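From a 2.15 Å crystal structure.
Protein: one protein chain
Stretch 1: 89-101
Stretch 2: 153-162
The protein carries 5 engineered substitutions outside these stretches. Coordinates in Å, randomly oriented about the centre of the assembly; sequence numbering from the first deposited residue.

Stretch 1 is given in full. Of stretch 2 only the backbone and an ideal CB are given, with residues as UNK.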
# COMPACT_ATOMS: atom_id res chain seq x y z
N GLY A 89 1.72 -5.66 4.69
CA GLY A 89 2.53 -4.46 4.76
C GLY A 89 2.08 -3.38 3.80
O GLY A 89 2.06 -2.22 4.21
N TYR A 90 1.72 -3.73 2.54
CA TYR A 90 1.23 -2.75 1.56
C TYR A 90 -0.09 -2.16 2.00
O TYR A 90 -0.26 -0.95 1.90
CB TYR A 90 1.04 -3.36 0.17
CG TYR A 90 2.30 -3.76 -0.52
CD1 TYR A 90 3.39 -2.91 -0.58
CD2 TYR A 90 2.39 -4.97 -1.21
CE1 TYR A 90 4.55 -3.27 -1.24
CE2 TYR A 90 3.54 -5.35 -1.85
CZ TYR A 90 4.62 -4.50 -1.86
OH TYR A 90 5.70 -4.93 -2.58
N ALA A 91 -1.02 -3.00 2.46
CA ALA A 91 -2.36 -2.59 2.88
C ALA A 91 -2.30 -1.73 4.13
O ALA A 91 -2.99 -0.72 4.21
CB ALA A 91 -3.22 -3.83 3.13
N ILE A 92 -1.43 -2.09 5.09
CA ILE A 92 -1.28 -1.32 6.32
C ILE A 92 -0.52 -0.00 6.09
O ILE A 92 -0.79 0.98 6.77
CB ILE A 92 -0.68 -2.22 7.43
CG1 ILE A 92 -1.75 -3.27 7.83
CG2 ILE A 92 -0.19 -1.42 8.66
CD1 ILE A 92 -1.24 -4.41 8.65
N LEU A 93 0.33 0.06 5.06
CA LEU A 93 1.00 1.29 4.65
C LEU A 93 -0.07 2.23 4.07
O LEU A 93 -0.09 3.41 4.42
CB LEU A 93 2.09 1.00 3.60
CG LEU A 93 2.80 2.23 3.03
CD1 LEU A 93 3.54 3.00 4.15
CD2 LEU A 93 3.77 1.82 1.87
N TRP A 94 -0.98 1.70 3.23
CA TRP A 94 -2.07 2.49 2.66
C TRP A 94 -2.98 2.99 3.78
O TRP A 94 -3.37 4.15 3.79
CB TRP A 94 -2.87 1.67 1.63
CG TRP A 94 -4.11 2.37 1.14
CD1 TRP A 94 -4.18 3.35 0.19
CD2 TRP A 94 -5.46 2.18 1.63
NE1 TRP A 94 -5.49 3.74 0.02
CE2 TRP A 94 -6.29 3.03 0.88
CE3 TRP A 94 -6.05 1.33 2.58
CZ2 TRP A 94 -7.69 3.07 1.08
CZ3 TRP A 94 -7.42 1.39 2.79
CH2 TRP A 94 -8.23 2.26 2.06
N LEU A 95 -3.31 2.10 4.74
CA LEU A 95 -4.16 2.44 5.86
C LEU A 95 -3.54 3.57 6.70
O LEU A 95 -4.26 4.49 7.09
CB LEU A 95 -4.45 1.18 6.70
CG LEU A 95 -5.44 1.37 7.85
CD1 LEU A 95 -6.77 1.92 7.36
CD2 LEU A 95 -5.61 0.07 8.64
N SER A 96 -2.21 3.54 6.91
CA SER A 96 -1.49 4.59 7.64
C SER A 96 -1.60 5.92 6.92
O SER A 96 -1.82 6.94 7.55
CB SER A 96 -0.02 4.23 7.80
OG SER A 96 0.06 2.99 8.47
N TYR A 97 -1.47 5.90 5.59
CA TYR A 97 -1.61 7.07 4.75
C TYR A 97 -3.03 7.66 4.92
O TYR A 97 -3.16 8.86 5.12
CB TYR A 97 -1.26 6.74 3.28
CG TYR A 97 -2.01 7.57 2.26
CD1 TYR A 97 -1.65 8.88 2.00
CD2 TYR A 97 -3.12 7.05 1.61
CE1 TYR A 97 -2.36 9.66 1.10
CE2 TYR A 97 -3.87 7.83 0.74
CZ TYR A 97 -3.48 9.13 0.47
OH TYR A 97 -4.21 9.91 -0.42
N ILE A 98 -4.08 6.83 4.84
CA ILE A 98 -5.47 7.26 4.97
C ILE A 98 -5.73 7.89 6.34
O ILE A 98 -6.28 8.98 6.43
CB ILE A 98 -6.45 6.07 4.71
CG1 ILE A 98 -6.35 5.62 3.25
CG2 ILE A 98 -7.92 6.42 5.13
CD1 ILE A 98 -6.76 6.65 2.25
N LEU A 99 -5.31 7.21 7.41
CA LEU A 99 -5.49 7.73 8.75
C LEU A 99 -4.72 9.03 8.96
O LEU A 99 -5.24 9.94 9.58
CB LEU A 99 -5.17 6.66 9.81
CG LEU A 99 -6.06 5.41 9.81
CD1 LEU A 99 -5.75 4.53 11.01
CD2 LEU A 99 -7.56 5.76 9.84
N ASN A 100 -3.53 9.15 8.36
CA ASN A 100 -2.77 10.39 8.43
C ASN A 100 -3.53 11.53 7.72
O ASN A 100 -3.53 12.66 8.21
CB ASN A 100 -1.37 10.20 7.83
CG ASN A 100 -0.52 11.44 7.95
OD1 ASN A 100 -0.25 12.13 6.97
ND2 ASN A 100 -0.11 11.76 9.16
N GLN A 101 -4.22 11.23 6.60
CA GLN A 101 -5.00 12.22 5.87
C GLN A 101 -6.22 12.67 6.67
O GLN A 101 -6.50 13.87 6.73
CB GLN A 101 -5.47 11.68 4.50
CG GLN A 101 -4.34 11.33 3.54
CD GLN A 101 -3.64 12.54 2.99
OE1 GLN A 101 -2.66 13.04 3.57
NE2 GLN A 101 -4.11 13.04 1.85
N UNK A 153 8.29 9.53 9.39
CA UNK A 153 8.61 9.48 7.97
C UNK A 153 7.55 8.78 7.12
O UNK A 153 7.61 8.92 5.90
CB UNK A 153 9.95 8.78 7.78
N UNK A 154 6.63 8.01 7.70
CA UNK A 154 5.65 7.25 6.90
C UNK A 154 4.90 8.12 5.83
O UNK A 154 4.88 7.69 4.68
CB UNK A 154 4.63 6.61 7.85
N UNK A 155 4.32 9.31 6.13
CA UNK A 155 3.65 10.10 5.06
C UNK A 155 4.56 10.46 3.87
O UNK A 155 4.15 10.32 2.74
CB UNK A 155 3.10 11.39 5.66
N UNK A 156 5.80 10.87 4.13
CA UNK A 156 6.77 11.20 3.07
C UNK A 156 7.27 9.94 2.36
O UNK A 156 7.49 9.96 1.15
CB UNK A 156 7.96 11.97 3.66
N UNK A 157 7.41 8.83 3.08
CA UNK A 157 7.82 7.56 2.50
C UNK A 157 6.75 7.08 1.50
O UNK A 157 7.07 6.57 0.42
CB UNK A 157 8.05 6.52 3.60
N UNK A 158 5.48 7.27 1.86
CA UNK A 158 4.33 6.92 1.02
C UNK A 158 4.34 7.73 -0.28
O UNK A 158 4.00 7.19 -1.32
CB UNK A 158 3.02 7.16 1.78
N UNK A 159 4.73 9.00 -0.24
CA UNK A 159 4.87 9.82 -1.45
C UNK A 159 5.93 9.23 -2.41
O UNK A 159 5.72 9.24 -3.61
CB UNK A 159 5.25 11.25 -1.07
N UNK A 160 7.03 8.69 -1.87
CA UNK A 160 8.04 8.02 -2.68
C UNK A 160 7.43 6.75 -3.31
O UNK A 160 7.63 6.49 -4.49
CB UNK A 160 9.27 7.68 -1.83
N UNK A 161 6.67 5.98 -2.52
CA UNK A 161 5.99 4.78 -3.00
C UNK A 161 5.02 5.12 -4.14
O UNK A 161 4.90 4.38 -5.12
CB UNK A 161 5.24 4.10 -1.85
N UNK A 162 4.32 6.25 -4.00
CA UNK A 162 3.38 6.76 -5.00
C UNK A 162 4.11 7.09 -6.30
O UNK A 162 3.61 6.75 -7.37
CB UNK A 162 2.65 8.00 -4.47

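Stretch 1 is a helix, and residues 154-162 form a second helix that crosses it at 121° between N-to-C directions. The axes come within 9.7 Å.

Position 153 precedes the helix. Nothing of stretch 1 lies within 5.5 Å of its ideal CB, so the contact sets no preference. It is I153.

At position 154 the CA-to-CB bond points toward stretch 1. The ideal CB lies 5.2 Å from S96 CB and 5.3 Å from L93 CD1. An aliphatic side chain of medium size would suit. It is I154, whose CG2 reaches L93 CD1 at 4.1 Å and S96 CB at 4.0 Å.

Position 155 points sideways, with its ideal CB 3.7 Å from N100 OD1. Its phi of -58° admits proline, and in the first turn of the helix a missing NH costs little. A small residue or a donor would also fit. It is P155; its CG packs 3.5 Å from N100 OD1.

Position 156 is out of reach, and many residues would do. It is K156, in an extended rotamer.

Position 157 points sideways, and nothing of stretch 1 lies within 5.5 Å of its ideal CB. A long apolar chain could still reach L93. It is F157, chi1 t, with its ring edge at L93: F157 CE2 is 4.2 Å from L93 CD2.

Position 158 points toward stretch 1. Its ideal CB is 4.6 Å from Y97 CB and 4.8 Å from L93 CD1. Leucine, methionine or a flat aromatic would suit. It is Y158, chi1 t. Its ring forms an offset stack with that of Y97, centroids 4.4 Å apart and planes at 10°. Y97 CB sits over the face of the Y158 ring, 3.7 Å from its centroid. L93 CG meets the ring edge, 3.8 Å from Y158 CD1. Y158 OH lies 3.6 Å from W94 CD1, at the edge of the indole.

Position 159 points away, so polar residues are acceptable. It is D159; its OD1 makes a long salt bridge with NZ of residue 162, at 3.9 Å.

Position 160 is out of reach and unconstrained here. It is I160.

Position 161 points toward stretch 1, its ideal CB 4.6 Å from L93 CD2. A large apolar residue would suit. It is F161. L93 CD2 lies over one face of the F161 ring, 4.2 Å from F161 CD2, and Y90 CE1 is 4.4 Å from F161 CE1. L93 thus sits as a knob among I154, F157, Y158 and F161.

Position 162 points toward stretch 1 but has space around it, which suits a long polar chain. It is K162, the partner of D159.

Stretch 2, residues 153-162: IIPKFYDIFK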
# COMPACT_ATOMS: atom_id res chain seq x y z
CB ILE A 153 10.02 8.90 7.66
CG1 ILE A 153 10.34 7.62 8.44
CG2 ILE A 153 11.13 9.90 7.93
CD1 ILE A 153 10.26 6.42 7.66
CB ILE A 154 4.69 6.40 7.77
CG1 ILE A 154 5.45 5.18 8.36
CG2 ILE A 154 3.47 5.91 6.97
CD1 ILE A 154 6.12 4.26 7.29
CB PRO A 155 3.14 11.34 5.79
CG PRO A 155 2.99 10.91 7.19
CD PRO A 155 4.16 9.99 7.43
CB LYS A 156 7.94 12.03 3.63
CG LYS A 156 7.49 13.42 4.04
CD LYS A 156 8.57 14.22 4.80
CE LYS A 156 7.98 15.43 5.52
NZ LYS A 156 9.01 16.26 6.23
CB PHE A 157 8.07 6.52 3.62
CG PHE A 157 8.42 5.13 3.17
CD1 PHE A 157 9.74 4.76 2.98
CD2 PHE A 157 7.44 4.20 2.92
CE1 PHE A 157 10.07 3.46 2.57
CE2 PHE A 157 7.76 2.91 2.50
CZ PHE A 157 9.07 2.56 2.31
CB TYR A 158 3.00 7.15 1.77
CG TYR A 158 1.82 6.58 1.02
CD1 TYR A 158 1.57 5.21 1.03
CD2 TYR A 158 1.04 7.38 0.20
CE1 TYR A 158 0.51 4.66 0.30
CE2 TYR A 158 -0.00 6.83 -0.56
CZ TYR A 158 -0.27 5.47 -0.50
OH TYR A 158 -1.30 4.91 -1.23
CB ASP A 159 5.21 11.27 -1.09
CG ASP A 159 4.00 12.04 -0.58
OD1 ASP A 159 2.87 11.72 -1.01
OD2 ASP A 159 4.18 12.96 0.25
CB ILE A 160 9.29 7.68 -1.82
CG1 ILE A 160 9.86 8.96 -1.16
CG2 ILE A 160 10.34 6.95 -2.65
CD1 ILE A 160 10.33 10.02 -2.14
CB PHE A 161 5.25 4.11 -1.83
CG PHE A 161 4.39 2.95 -2.23
CD1 PHE A 161 4.95 1.80 -2.75
CD2 PHE A 161 3.02 3.01 -2.12
CE1 PHE A 161 4.16 0.73 -3.12
CE2 PHE A 161 2.23 1.93 -2.48
CZ PHE A 161 2.80 0.79 -2.98
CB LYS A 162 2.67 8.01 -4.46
CG LYS A 162 1.27 7.75 -3.92
CD LYS A 162 0.34 8.97 -4.08
CE LYS A 162 0.79 10.20 -3.30
NZ LYS A 162 -0.28 11.24 -3.21
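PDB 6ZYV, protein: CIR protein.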